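Local coordinates for protein toll-like receptor 13 (Mus musculus, PDB 4Z0C) that senses bacterial 23S ribosomal RNA as an innate immune receptor and signals through MYD88 and TRAF6 to activate NF-kappa-B, at the interface of chains A and B. Sequence-based numbering; all coordinates share one arbitrary frame. Chains: chain A/B, Toll-like receptor 13.

The interface of chains A and B. Residues chain A 585-587, 590, 612, 614; chain B 585-587, 590, 612, 614, 638.
This is part of a two-fold symmetric contact between two leucine-rich-repeat ectodomains of a Toll-like receptor. Loop 585-587, the short helix 588-591 and the loop residues at 612 and 614 take part on each side. The patch hides 345 Å² in all. Toll-like receptors signal as dimers and the protein was crystallised with single-stranded RNA, so this contact is probably part of the receptor dimer.

An apolar contact joins the two copies of Lys586. Each chain has CG anti to the carbonyl carbon (chi1 -67° in A:Lys586), runs nearly extended and bends at its last torsion. The chains cross at about a right angle. The CB atoms of A:Lys586 and B:Lys586 touch at 3.9 Å, and CD of each lies near CB of the other. The ammonium groups stay apart, with NZ of A:Lys586 and NZ of B:Lys586 at 6.1 Å. B:Asp587 may ease the like charges.

Salt bridges lie within each chain. A:Arg590 NH1 bonds A:Asp587 OD2 at 2.7 Å, in the guanidinium plane but from above the carboxylate plane. B:Asp587 OD2 accepts from B:Arg590 NH1 with its anti lone pair, at 3.2 Å. In A:Asp587 CG sits between backbone N and carbonyl carbon (chi1 60°), and B:Asp587 is alike; this sets each carboxylate beside its own arginine. The paired arginine probably keeps each carboxylate charged.

Several oxygens meet across the axis as modelled. The backbone O atoms of A:Lys586 and B:Lys586 are 2.9 Å apart, a clash of two acceptors. A:Asp587 OD2 and B:Asn612 OD1 clash likewise at 3.1 Å, with planes 61° apart. Exchanging O and N would make ND2 a donor there; the twin at A:Asn612 is similar.

The Asn614 amides approach tip to tip, and their orientations differ between chains. B:Asn614 ND2 donates to B:Asn638 OD1 at 2.9 Å, from above the carbonyl plane. This bond, made off the lone pairs, may help to hold the amide. B:Asn614 OD1 lies 3.1 Å from A:Lys586 O, another pair of acceptors. Exchanging O and N here would offer a donor but give up the bond to B:Asn638 as modelled.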
# COMPACT_ATOMS: atom_id res chain seq x y z
N THR A 585 -14.78 -1.26 7.09
CA THR A 585 -14.82 0.10 6.54
C THR A 585 -14.68 1.13 7.66
O THR A 585 -14.22 2.24 7.43
CB THR A 585 -16.07 0.37 5.69
OG1 THR A 585 -17.22 0.62 6.53
CG2 THR A 585 -16.34 -0.80 4.74
N LYS A 586 -15.13 0.77 8.86
CA LYS A 586 -14.78 1.48 10.09
C LYS A 586 -15.47 2.81 10.41
O LYS A 586 -15.27 3.32 11.50
CB LYS A 586 -13.26 1.66 10.22
CG LYS A 586 -12.47 0.37 10.42
CD LYS A 586 -11.11 0.68 11.03
CE LYS A 586 -10.11 -0.49 10.88
NZ LYS A 586 -9.45 -0.53 9.54
N ASP A 587 -16.27 3.38 9.51
CA ASP A 587 -17.18 4.43 10.00
C ASP A 587 -18.47 4.56 9.21
O ASP A 587 -18.64 5.47 8.40
CB ASP A 587 -16.51 5.80 10.26
CG ASP A 587 -15.88 6.37 9.04
OD1 ASP A 587 -15.72 5.62 8.07
OD2 ASP A 587 -15.51 7.57 9.08
N ARG A 590 -20.55 7.13 6.49
CA ARG A 590 -19.56 7.72 5.60
C ARG A 590 -18.88 6.68 4.72
O ARG A 590 -18.60 6.96 3.57
CB ARG A 590 -18.51 8.49 6.39
CG ARG A 590 -19.02 9.75 7.08
CD ARG A 590 -17.88 10.47 7.77
NE ARG A 590 -18.29 10.98 9.07
CZ ARG A 590 -17.86 10.50 10.23
NH1 ARG A 590 -16.98 9.51 10.25
NH2 ARG A 590 -18.28 11.02 11.37
N ASN A 612 -16.79 -4.55 12.25
CA ASN A 612 -15.88 -3.41 12.33
C ASN A 612 -16.26 -2.32 11.33
O ASN A 612 -15.41 -1.77 10.64
CB ASN A 612 -14.44 -3.84 12.11
CG ASN A 612 -13.51 -3.30 13.18
OD1 ASN A 612 -13.22 -2.10 13.22
ND2 ASN A 612 -13.03 -4.19 14.05
N ASN A 614 -18.49 0.08 12.47
CA ASN A 614 -19.07 1.10 13.33
C ASN A 614 -20.52 1.47 13.02
O ASN A 614 -20.91 2.63 13.14
CB ASN A 614 -18.18 2.35 13.34
CG ASN A 614 -17.15 2.34 14.45
OD1 ASN A 614 -16.93 3.35 15.11
ND2 ASN A 614 -16.52 1.19 14.68
N THR B 585 -7.63 7.39 12.48
CA THR B 585 -7.48 6.02 12.99
C THR B 585 -8.80 5.25 12.91
O THR B 585 -8.78 4.05 12.75
CB THR B 585 -6.96 5.94 14.44
OG1 THR B 585 -8.02 6.22 15.37
CG2 THR B 585 -5.80 6.91 14.65
N LYS B 586 -9.91 5.97 13.02
CA LYS B 586 -11.25 5.46 12.67
C LYS B 586 -12.03 4.56 13.66
O LYS B 586 -13.15 4.18 13.34
CB LYS B 586 -11.27 4.80 11.29
CG LYS B 586 -11.07 5.73 10.11
CD LYS B 586 -11.59 5.04 8.85
CE LYS B 586 -11.07 5.67 7.59
NZ LYS B 586 -9.70 5.17 7.32
N ASP B 587 -11.47 4.19 14.81
CA ASP B 587 -12.29 3.60 15.88
C ASP B 587 -11.81 3.71 17.32
O ASP B 587 -11.35 2.72 17.91
CB ASP B 587 -12.77 2.18 15.58
CG ASP B 587 -11.66 1.27 15.19
OD1 ASP B 587 -10.63 1.81 14.75
OD2 ASP B 587 -11.83 0.04 15.33
N ARG B 590 -10.14 1.12 20.27
CA ARG B 590 -9.40 0.06 19.61
C ARG B 590 -8.17 0.54 18.84
O ARG B 590 -7.18 -0.18 18.71
CB ARG B 590 -10.31 -0.70 18.64
CG ARG B 590 -11.37 -1.57 19.33
CD ARG B 590 -12.18 -2.31 18.29
NE ARG B 590 -13.57 -2.39 18.69
CZ ARG B 590 -14.56 -1.70 18.14
NH1 ARG B 590 -14.32 -0.86 17.14
NH2 ARG B 590 -15.80 -1.86 18.60
N ASN B 612 -11.81 12.30 12.71
CA ASN B 612 -12.13 11.01 12.13
C ASN B 612 -11.57 9.85 12.93
O ASN B 612 -11.04 8.91 12.36
CB ASN B 612 -11.63 10.92 10.70
CG ASN B 612 -12.67 10.36 9.78
OD1 ASN B 612 -12.99 9.17 9.84
ND2 ASN B 612 -13.19 11.20 8.89
N ASN B 614 -13.57 8.45 15.45
CA ASN B 614 -14.74 7.84 16.08
C ASN B 614 -14.68 7.87 17.60
O ASN B 614 -15.09 6.92 18.25
CB ASN B 614 -14.96 6.41 15.56
CG ASN B 614 -15.75 6.39 14.27
OD1 ASN B 614 -15.25 5.96 13.22
ND2 ASN B 614 -16.98 6.90 14.32
N ASN B 638 -17.58 10.72 17.42
CA ASN B 638 -18.88 10.35 17.96
C ASN B 638 -19.17 11.03 19.31
O ASN B 638 -19.85 10.45 20.16
CB ASN B 638 -19.00 8.84 18.12
CG ASN B 638 -19.08 8.11 16.79
OD1 ASN B 638 -18.71 6.94 16.69
ND2 ASN B 638 -19.54 8.80 15.77